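Local coordinates for protein kinase A regulatory subunit, putative (Trypanosoma cruzi, PDB 6FTF), which binds nucleoside analogues such as 7-cyano-7-deazainosine in two cyclic nucleotide-binding domains and probably regulates the catalytic subunit of a cAMP-independent protein kinase A, at residues H90-I93 against Q98-Y101; E113-T118 against D139-L144; E154-F159 against D179-E184. All blocks are in the same frame, centred on the assembly; numbering follows the deposited sequence.

Contacts 1 and 2 both belong to the first cyclic nucleotide-binding domain and meet the same 7-cyano-7-deazainosine from different sides, the centres of the two contacts about 22 Å apart. Contact 1 is a beta hairpin at the edge of a sheet, with backbone hydrogen bonds in the middle, a long Asp-Lys ion pair on one flank and the base of the ligand on the other. Contact 2 is a buried meeting of two helices, apolar apart from one bridging water. Contact 3, partly buried, lies nearer the middle of the chain and joins helix 149-160, which follows helix 138-145 of contact 2, to strand 181-186 through a tyrosine that combines ring-face packing with a hydroxyl bond.

Contact 1: H90-I93 against Q98-Y101; sequences HADI and QKVY. With 7CI (7-cyano-7-deazainosine), chain F.
Ile93 and Tyr101 lie side by side and point the same way, Ile93 CG1 packing 3.9 Å from Tyr101 CB, and both side chains reach the 7-cyano-7-deazainosine. The tyrosine ring is carried there with CG anti to the backbone N (chi1 -168°): C3 of the tilted base sits over one face, 3.3 Å above the ring plane and offset toward the rim. Ile93 meets the nucleoside with two branches, CG2 at N1 and C2 near the glycosidic bond and CD1 at the sugar oxygen O1, 3.4 Å away. Behind them the strands are tied by Ile93 N to Tyr101 O (2.9 Å) and Val100 N to Ile93 O (2.8 Å), both nearly straight at the hydrogen. On the flank of Asp92, the extended Lys99 chain crosses the carboxylate obliquely; the ion pair from OD2 to NZ is long, 3.6 Å. A water donates to Asp92 OD1 and to Tyr101 O, which thus accepts from a backbone N-H and a water. The chemistry is therefore divided: a long, probably weak charge pair at the exposed side, and on the other side apolar and aromatic contacts of the nucleoside.

Contact 2: E113-T118 against D139-L144; sequences ELMYDT and DTYRNL. With 7CI (7-cyano-7-deazainosine), chain F.
Leu114 and Tyr141 cross at an angle between helix 111-116 and helix 138-145, with Leu114 CB 3.7 Å from Tyr141 CD2. The tyrosine has CG anti to the backbone N (chi1 178°), which extends the ring from its own helix toward the other. Leu114 meets the ring with its CB by CD2 and CE2, while its CD1 methyl comes more loosely toward CG. Met115 has two deposited conformers; in one of them the chain bends at chi3 and turns CE toward Tyr141 OH, an approach that is therefore doubtful. Leu83 of strand 82-86 touches both Leu114 and Tyr141 and helps to enclose them. Beside this apolar patch, a single water links the helices, donating to Leu114 O and accepting from Arg142 NE in the plane of the guanidinium. Glu113 plays no part in the packing; bent at chi2 (71°), it accepts from the 3'-hydroxyl O3 of the nucleoside at OE1 and from the 5'-hydroxyl O4 at OE2, each at 2.7 Å. OE2 also accepts from Val121 N. Helix 111-116 corresponds to the short helix of the phosphate-binding cassette of cyclic nucleotide-binding domains, here packed against helix 138-145, which follows the beta barrel; Glu111, in the place of the usual ribose-binding glutamate, also bonds the ligand, whereas Glu113 takes hydroxyls on the side where a cyclic nucleotide would carry its phosphate.

Contact 3: E154-F159 against D179-E184; sequences ETYIQF and DALSSE. With EDO (1,2-ethanediol), chain B.
Tyr156 carries the contact between helix 149-160 and strand 181-186, whose local axes cross almost at right angles (88°), 9.5 Å apart. Its apolar part is a CH-pi contact: Leu181 CB sits 3.9 Å from the ring centroid, over one face and shifted toward the rim, closest to CE2. From farther back along the ring, Leu181 CD1 touches CG and CD1 of the tyrosine. The opposite face is taken by the CG2 methyl of the preceding residue, Thr155, 3.6 Å above the plane and over the centre, so that the ring is clasped between a methyl of its own helix and a side chain of the strand. With CG anti to the carbonyl carbon (chi1 -59°), the ring leans out from the helix and carries its hydroxyl to Ser183 of the strand.

The polar part is one bond. Tyr156 OH and Ser183 OG lie 2.6 Å apart, the serine oxygen at the ring edge and near its plane; either hydroxyl could be the donor. This bond and the two covered faces together limit how the ring can turn. At the outer side of the helix, Gln158 NE2 gives a straight hydrogen bond to O1 of an ethanediol (2.7 Å), probably a molecule from the crystallisation liquor, which is also held by Asn162.

Around these residues the fold closes in from several sides. Ala178 of helix 171-178 touches Tyr156, and Ala257 of strand 254-260 touches both Tyr156 and Leu181, while Ser182 and Glu184 pair with that strand through backbone bonds. Asp179, just before the strand, forms a salt bridge to Arg153 one turn before Tyr156. Helix 149-160 is thus seated against the edge strand of a four-stranded antiparallel sheet, with helix 171-178 alongside.

Contact 1: H90-I93 against Q98-Y101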
loop_
_atom_site.group_PDB
_atom_site.type_symbol
_atom_site.label_atom_id
_atom_site.label_comp_id
_atom_site.label_asym_id
_atom_site.label_seq_id
_atom_site.Cartn_x
_atom_site.Cartn_y
_atom_site.Cartn_z
ATOM N N HIS A 90 -16.520 1.292 10.156
ATOM C CA HIS A 90 -15.806 2.528 9.862
ATOM C C HIS A 90 -15.688 3.364 11.124
ATOM O O HIS A 90 -16.526 3.287 12.032
ATOM C CB HIS A 90 -16.527 3.403 8.828
ATOM C CG HIS A 90 -16.730 2.761 7.498
ATOM N ND1 HIS A 90 -17.519 3.338 6.526
ATOM C CD2 HIS A 90 -16.225 1.633 6.954
ATOM C CE1 HIS A 90 -17.504 2.578 5.447
ATOM N NE2 HIS A 90 -16.728 1.536 5.680
ATOM N N ALA A 91 -14.666 4.219 11.154
ATOM C CA ALA A 91 -14.492 5.135 12.265
ATOM C C ALA A 91 -13.993 6.482 11.767
ATOM O O ALA A 91 -13.171 6.566 10.844
ATOM C CB ALA A 91 -13.505 4.596 13.296
ATOM N N ASP A 92 -14.460 7.530 12.432
ATOM C CA ASP A 92 -13.991 8.879 12.168
ATOM C C ASP A 92 -12.740 9.168 12.984
ATOM O O ASP A 92 -12.653 8.822 14.163
ATOM C CB ASP A 92 -15.053 9.911 12.556
ATOM C CG ASP A 92 -16.300 9.837 11.700
ATOM O OD1 ASP A 92 -16.193 9.694 10.463
ATOM O OD2 ASP A 92 -17.404 9.924 12.273
ATOM N N ILE A 93 -11.801 9.871 12.358
ATOM C CA ILE A 93 -10.657 10.474 13.034
ATOM C C ILE A 93 -11.029 11.920 13.315
ATOM O O ILE A 93 -11.311 12.684 12.383
ATOM C CB ILE A 93 -9.392 10.395 12.164
ATOM C CG1 ILE A 93 -9.120 8.950 11.723
ATOM C CG2 ILE A 93 -8.197 10.986 12.897
ATOM C CD1 ILE A 93 -8.996 7.965 12.880
ATOM N N GLN A 98 -13.062 18.276 14.884
ATOM C CA GLN A 98 -13.297 18.215 13.448
ATOM C C GLN A 98 -12.985 16.818 12.933
ATOM O O GLN A 98 -11.922 16.268 13.231
ATOM C CB GLN A 98 -12.417 19.232 12.716
ATOM C CG GLN A 98 -12.684 20.668 13.122
ATOM C CD GLN A 98 -14.155 21.027 13.038
ATOM O OE1 GLN A 98 -14.791 20.852 11.998
ATOM N NE2 GLN A 98 -14.709 21.515 14.143
ATOM N N LYS A 99 -13.905 16.262 12.148
ATOM C CA LYS A 99 -13.636 15.014 11.441
ATOM C C LYS A 99 -12.656 15.291 10.309
ATOM O O LYS A 99 -12.941 16.096 9.417
ATOM C CB LYS A 99 -14.931 14.440 10.876
ATOM C CG LYS A 99 -15.967 14.066 11.921
ATOM C CD LYS A 99 -17.217 13.501 11.260
ATOM C CE LYS A 99 -18.312 13.239 12.271
ATOM N NZ LYS A 99 -19.556 12.759 11.613
ATOM N N VAL A 100 -11.499 14.634 10.346
ATOM C CA VAL A 100 -10.443 14.872 9.366
ATOM C C VAL A 100 -10.153 13.674 8.472
ATOM O O VAL A 100 -9.448 13.837 7.464
ATOM C CB VAL A 100 -9.142 15.366 10.033
ATOM C CG1 VAL A 100 -9.401 16.663 10.792
ATOM C CG2 VAL A 100 -8.570 14.303 10.960
ATOM N N TYR A 101 -10.646 12.482 8.796
ATOM C CA TYR A 101 -10.324 11.308 7.997
ATOM C C TYR A 101 -11.325 10.222 8.351
ATOM O O TYR A 101 -11.880 10.221 9.451
ATOM C CB TYR A 101 -8.906 10.830 8.307
ATOM C CG TYR A 101 -8.333 9.807 7.359
ATOM C CD1 TYR A 101 -7.654 10.197 6.213
ATOM C CD2 TYR A 101 -8.423 8.452 7.631
ATOM C CE1 TYR A 101 -7.107 9.261 5.354
ATOM C CE2 TYR A 101 -7.882 7.510 6.780
ATOM C CZ TYR A 101 -7.222 7.922 5.646
ATOM O OH TYR A 101 -6.676 6.993 4.785
HETATM C C1 7CI F . -5.272 8.059 13.037
HETATM N N1 7CI F . -4.886 9.429 12.576
HETATM O O1 7CI F . -5.871 8.170 14.319
HETATM C C2 7CI F . -5.018 9.858 11.319
HETATM N N2 7CI F . -5.453 9.209 10.209
HETATM O O2 7CI F . -4.463 5.881 12.899
HETATM C C3 7CI F . -5.457 9.880 9.044
HETATM N N3 7CI F . -5.033 11.214 8.983
HETATM O O3 7CI F . -3.040 6.218 15.068
HETATM C C4 7CI F . -4.591 11.874 10.086
HETATM N N4 7CI F . -3.284 13.853 13.522
HETATM C C5 7CI F . -4.566 11.216 11.316
HETATM O O5 7CI F . -4.217 13.073 9.933
HETATM C C6 7CI F . -4.185 11.578 12.664
HETATM C C7 7CI F . -4.434 10.409 13.398
HETATM C C8 7CI F . -3.694 12.823 13.132
HETATM C C9 7CI F . -4.124 7.174 13.195
HETATM C C10 7CI F . -3.772 7.348 14.578
HETATM C C11 7CI F . -5.128 7.414 15.250
HETATM C C12 7CI F . -5.106 8.139 16.670
HETATM O O4 7CI F . -4.397 9.356 16.579
HETATM O O HOH W 1 -14.513 11.265 9.062
HETATM O O HOH W 2 -19.852 10.340 11.464
#

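Contact 2: E113-T118 against D139-L144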
loop_
_atom_site.group_PDB
_atom_site.type_symbol
_atom_site.label_atom_id
_atom_site.label_comp_id
_atom_site.label_asym_id
_atom_site.label_seq_id
_atom_site.Cartn_x
_atom_site.Cartn_y
_atom_site.Cartn_z
ATOM N N GLU A 113 0.813 6.491 17.244
ATOM C CA GLU A 113 1.271 6.477 18.617
ATOM C C GLU A 113 2.353 5.431 18.846
ATOM O O GLU A 113 3.294 5.670 19.608
ATOM C CB GLU A 113 0.077 6.185 19.513
ATOM C CG GLU A 113 -0.949 7.306 19.547
ATOM C CD GLU A 113 -1.773 7.492 18.276
ATOM O OE1 GLU A 113 -1.949 6.518 17.492
ATOM O OE2 GLU A 113 -2.265 8.613 18.057
ATOM N N LEU A 114 2.220 4.254 18.224
ATOM C CA LEU A 114 3.212 3.195 18.396
ATOM C C LEU A 114 4.503 3.497 17.654
ATOM O O LEU A 114 5.592 3.231 18.169
ATOM C CB LEU A 114 2.627 1.859 17.951
ATOM C CG LEU A 114 1.552 1.293 18.867
ATOM C CD1 LEU A 114 0.863 0.120 18.217
ATOM C CD2 LEU A 114 2.150 0.892 20.183
ATOM N N MET A 115 4.404 4.049 16.450
ATOM C CA MET A 115 5.598 4.341 15.669
ATOM C C MET A 115 6.392 5.495 16.274
ATOM O O MET A 115 7.629 5.489 16.235
ATOM C CB MET A 115 5.189 4.645 14.227
ATOM C CG MET A 115 6.335 4.654 13.209
ATOM S SD MET A 115 5.821 4.926 11.484
ATOM C CE MET A 115 5.014 3.373 11.075
ATOM N N TYR A 116 5.708 6.500 16.811
ATOM C CA TYR A 116 6.360 7.731 17.249
ATOM C C TYR A 116 6.320 7.946 18.758
ATOM O O TYR A 116 6.771 9.002 19.239
ATOM C CB TYR A 116 5.752 8.918 16.498
ATOM C CG TYR A 116 5.945 8.809 14.997
ATOM C CD1 TYR A 116 7.207 8.920 14.440
ATOM C CD2 TYR A 116 4.879 8.589 14.137
ATOM C CE1 TYR A 116 7.402 8.802 13.064
ATOM C CE2 TYR A 116 5.070 8.490 12.784
ATOM C CZ TYR A 116 6.323 8.599 12.258
ATOM O OH TYR A 116 6.426 8.498 10.911
ATOM N N ASP A 117 5.800 6.981 19.512
ATOM C CA ASP A 117 5.871 6.967 20.974
ATOM C C ASP A 117 5.301 8.252 21.570
ATOM O O ASP A 117 5.987 9.029 22.235
ATOM C CB ASP A 117 7.295 6.692 21.473
ATOM C CG ASP A 117 7.326 6.250 22.928
ATOM O OD1 ASP A 117 6.363 5.590 23.374
ATOM O OD2 ASP A 117 8.313 6.565 23.624
ATOM N N THR A 118 4.015 8.461 21.332
ATOM C CA THR A 118 3.354 9.664 21.803
ATOM C C THR A 118 1.935 9.319 22.245
ATOM O O THR A 118 1.363 8.323 21.781
ATOM C CB THR A 118 3.365 10.711 20.673
ATOM O OG1 THR A 118 3.067 12.019 21.183
ATOM C CG2 THR A 118 2.401 10.331 19.535
ATOM N N ASP A 139 4.436 -4.345 22.319
ATOM C CA ASP A 139 5.742 -4.995 22.234
ATOM C C ASP A 139 5.860 -5.813 20.960
ATOM O O ASP A 139 6.911 -5.813 20.314
ATOM C CB ASP A 139 6.011 -5.866 23.465
ATOM C CG ASP A 139 6.309 -5.047 24.724
ATOM O OD1 ASP A 139 6.515 -3.822 24.618
ATOM O OD2 ASP A 139 6.351 -5.647 25.825
ATOM N N THR A 140 4.791 -6.500 20.562
ATOM C CA THR A 140 4.879 -7.240 19.316
ATOM C C THR A 140 5.023 -6.292 18.138
ATOM O O THR A 140 5.795 -6.560 17.217
ATOM C CB THR A 140 3.681 -8.173 19.134
ATOM O OG1 THR A 140 3.604 -9.050 20.259
ATOM C CG2 THR A 140 3.835 -8.998 17.893
ATOM N N TYR A 141 4.262 -5.194 18.133
ATOM C CA TYR A 141 4.428 -4.217 17.067
ATOM C C TYR A 141 5.877 -3.722 17.009
ATOM O O TYR A 141 6.508 -3.717 15.945
ATOM C CB TYR A 141 3.454 -3.036 17.213
ATOM C CG TYR A 141 3.713 -2.044 16.104
ATOM C CD1 TYR A 141 3.292 -2.290 14.798
ATOM C CD2 TYR A 141 4.486 -0.916 16.331
ATOM C CE1 TYR A 141 3.601 -1.403 13.764
ATOM C CE2 TYR A 141 4.806 -0.033 15.303
ATOM C CZ TYR A 141 4.362 -0.290 14.034
ATOM O OH TYR A 141 4.703 0.587 13.022
ATOM N N ARG A 142 6.433 -3.312 18.151
ATOM C CA ARG A 142 7.763 -2.707 18.124
ATOM C C ARG A 142 8.849 -3.716 17.796
ATOM O O ARG A 142 9.836 -3.363 17.135
ATOM C CB ARG A 142 8.072 -2.010 19.447
ATOM C CG ARG A 142 7.158 -0.824 19.700
ATOM C CD ARG A 142 7.537 -0.011 20.916
ATOM N NE ARG A 142 8.797 0.710 20.725
ATOM C CZ ARG A 142 9.913 0.504 21.425
ATOM N NH1 ARG A 142 9.959 -0.400 22.397
ATOM N NH2 ARG A 142 10.997 1.222 21.155
ATOM N N ASN A 143 8.709 -4.960 18.253
ATOM C CA ASN A 143 9.762 -5.947 18.054
ATOM C C ASN A 143 9.671 -6.629 16.703
ATOM O O ASN A 143 10.709 -6.921 16.094
ATOM C CB ASN A 143 9.713 -7.010 19.142
ATOM C CG ASN A 143 10.413 -6.583 20.379
ATOM O OD1 ASN A 143 11.633 -6.760 20.507
ATOM N ND2 ASN A 143 9.675 -5.999 21.300
ATOM N N LEU A 144 8.464 -6.915 16.221
ATOM C CA LEU A 144 8.305 -7.742 15.034
ATOM C C LEU A 144 7.812 -7.007 13.802
ATOM O O LEU A 144 8.019 -7.503 12.685
ATOM C CB LEU A 144 7.337 -8.893 15.312
ATOM C CG LEU A 144 7.698 -9.834 16.452
ATOM C CD1 LEU A 144 6.725 -10.986 16.428
ATOM C CD2 LEU A 144 9.130 -10.341 16.347
HETATM C C1 7CI F . -5.272 8.059 13.037
HETATM N N1 7CI F . -4.886 9.429 12.576
HETATM O O1 7CI F . -5.871 8.170 14.319
HETATM C C2 7CI F . -5.018 9.858 11.319
HETATM N N2 7CI F . -5.453 9.209 10.209
HETATM O O2 7CI F . -4.463 5.881 12.899
HETATM C C3 7CI F . -5.457 9.880 9.044
HETATM N N3 7CI F . -5.033 11.214 8.983
HETATM O O3 7CI F . -3.040 6.218 15.068
HETATM C C4 7CI F . -4.591 11.874 10.086
HETATM N N4 7CI F . -3.284 13.853 13.522
HETATM C C5 7CI F . -4.566 11.216 11.316
HETATM O O5 7CI F . -4.217 13.073 9.933
HETATM C C6 7CI F . -4.185 11.578 12.664
HETATM C C7 7CI F . -4.434 10.409 13.398
HETATM C C8 7CI F . -3.694 12.823 13.132
HETATM C C9 7CI F . -4.124 7.174 13.195
HETATM C C10 7CI F . -3.772 7.348 14.578
HETATM C C11 7CI F . -5.128 7.414 15.250
HETATM C C12 7CI F . -5.106 8.139 16.670
HETATM O O4 7CI F . -4.397 9.356 16.579
HETATM O O HOH W 3 8.411 3.027 18.734
#

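Contact 3: E154-F159 against D179-E184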
loop_
_atom_site.group_PDB
_atom_site.type_symbol
_atom_site.label_atom_id
_atom_site.label_comp_id
_atom_site.label_asym_id
_atom_site.label_seq_id
_atom_site.Cartn_x
_atom_site.Cartn_y
_atom_site.Cartn_z
ATOM N N GLU A 154 11.628 8.149 5.542
ATOM C CA GLU A 154 12.644 9.141 5.172
ATOM C C GLU A 154 13.109 8.955 3.744
ATOM O O GLU A 154 13.440 9.921 3.052
ATOM C CB GLU A 154 13.865 9.023 6.083
ATOM C CG GLU A 154 13.728 9.675 7.411
ATOM C CD GLU A 154 13.266 11.122 7.314
ATOM O OE1 GLU A 154 13.974 11.920 6.669
ATOM O OE2 GLU A 154 12.189 11.443 7.877
ATOM N N THR A 155 13.182 7.712 3.281
ATOM C CA THR A 155 13.696 7.438 1.946
ATOM C C THR A 155 12.811 8.061 0.888
ATOM O O THR A 155 13.315 8.560 -0.124
ATOM C CB THR A 155 13.811 5.922 1.740
ATOM O OG1 THR A 155 14.755 5.399 2.675
ATOM C CG2 THR A 155 14.267 5.561 0.338
ATOM N N TYR A 156 11.493 8.073 1.110
ATOM C CA TYR A 156 10.568 8.457 0.052
ATOM C C TYR A 156 9.823 9.772 0.233
ATOM O O TYR A 156 9.351 10.312 -0.769
ATOM C CB TYR A 156 9.540 7.338 -0.214
ATOM C CG TYR A 156 10.208 6.052 -0.602
ATOM C CD1 TYR A 156 10.854 5.907 -1.820
ATOM C CD2 TYR A 156 10.253 4.997 0.275
ATOM C CE1 TYR A 156 11.513 4.727 -2.144
ATOM C CE2 TYR A 156 10.902 3.826 -0.039
ATOM C CZ TYR A 156 11.540 3.707 -1.242
ATOM O OH TYR A 156 12.217 2.537 -1.542
ATOM N N ILE A 157 9.648 10.296 1.445
ATOM C CA ILE A 157 8.639 11.349 1.627
ATOM C C ILE A 157 8.973 12.615 0.835
ATOM O O ILE A 157 8.086 13.235 0.228
ATOM C CB ILE A 157 8.344 11.618 3.115
ATOM C CG1 ILE A 157 7.146 12.567 3.263
ATOM C CG2 ILE A 157 9.536 12.169 3.851
ATOM C CD1 ILE A 157 5.874 12.088 2.618
ATOM N N GLN A 158 10.233 13.036 0.817
ATOM C CA GLN A 158 10.578 14.259 0.085
ATOM C C GLN A 158 10.338 14.093 -1.415
ATOM O O GLN A 158 9.855 15.017 -2.088
ATOM C CB GLN A 158 12.020 14.660 0.383
ATOM C CG GLN A 158 12.377 16.077 -0.080
ATOM C CD GLN A 158 12.839 16.177 -1.514
ATOM O OE1 GLN A 158 13.283 15.204 -2.122
ATOM N NE2 GLN A 158 12.783 17.382 -2.051
ATOM N N PHE A 159 10.654 12.918 -1.953
ATOM C CA PHE A 159 10.377 12.626 -3.355
ATOM C C PHE A 159 8.877 12.631 -3.626
ATOM O O PHE A 159 8.413 13.249 -4.590
ATOM C CB PHE A 159 10.970 11.265 -3.712
ATOM C CG PHE A 159 10.496 10.737 -5.034
ATOM C CD1 PHE A 159 10.911 11.332 -6.207
ATOM C CD2 PHE A 159 9.619 9.686 -5.104
ATOM C CE1 PHE A 159 10.473 10.868 -7.434
ATOM C CE2 PHE A 159 9.181 9.219 -6.339
ATOM C CZ PHE A 159 9.607 9.824 -7.494
ATOM N N ASP A 179 5.176 3.645 3.243
ATOM C CA ASP A 179 5.246 2.409 4.025
ATOM C C ASP A 179 5.298 1.167 3.142
ATOM O O ASP A 179 5.785 0.126 3.581
ATOM C CB ASP A 179 4.003 2.291 4.921
ATOM C CG ASP A 179 4.032 3.177 6.155
ATOM O OD1 ASP A 179 5.131 3.429 6.704
ATOM O OD2 ASP A 179 2.934 3.601 6.591
ATOM N N ALA A 180 4.754 1.238 1.933
ATOM C CA ALA A 180 4.623 0.096 1.031
ATOM C C ALA A 180 5.632 0.120 -0.111
ATOM O O ALA A 180 5.589 -0.770 -0.969
ATOM C CB ALA A 180 3.197 0.022 0.473
ATOM N N LEU A 181 6.555 1.082 -0.147
ATOM C CA LEU A 181 7.485 1.212 -1.264
ATOM C C LEU A 181 8.830 0.576 -0.958
ATOM O O LEU A 181 9.324 0.608 0.171
ATOM C CB LEU A 181 7.719 2.679 -1.619
ATOM C CG LEU A 181 6.522 3.440 -2.171
ATOM C CD1 LEU A 181 6.886 4.901 -2.351
ATOM C CD2 LEU A 181 6.037 2.861 -3.469
ATOM N N SER A 182 9.430 0.024 -2.005
ATOM C CA SER A 182 10.832 -0.351 -2.017
ATOM C C SER A 182 11.441 0.208 -3.288
ATOM O O SER A 182 10.741 0.769 -4.124
ATOM C CB SER A 182 11.020 -1.872 -1.920
ATOM O OG SER A 182 10.483 -2.519 -3.054
ATOM N N SER A 183 12.751 0.122 -3.408
ATOM C CA SER A 183 13.440 0.703 -4.553
ATOM C C SER A 183 14.017 -0.393 -5.444
ATOM O O SER A 183 14.434 -1.448 -4.965
ATOM C CB SER A 183 14.557 1.641 -4.103
ATOM O OG SER A 183 14.006 2.751 -3.403
ATOM N N GLU A 184 14.056 -0.135 -6.746
ATOM C CA GLU A 184 14.706 -1.043 -7.677
ATOM C C GLU A 184 15.318 -0.205 -8.779
ATOM O O GLU A 184 14.683 0.733 -9.276
ATOM C CB GLU A 184 13.717 -2.054 -8.256
ATOM C CG GLU A 184 14.429 -3.097 -9.098
ATOM C CD GLU A 184 13.561 -4.269 -9.499
ATOM O OE1 GLU A 184 14.121 -5.233 -10.072
ATOM O OE2 GLU A 184 12.336 -4.243 -9.267
HETATM C C1 EDO B . 10.727 19.783 0.078
HETATM O O1 EDO B . 12.034 19.467 -0.430
HETATM C C2 EDO B . 9.630 19.257 -0.846
HETATM O O2 EDO B . 9.865 19.709 -2.176
#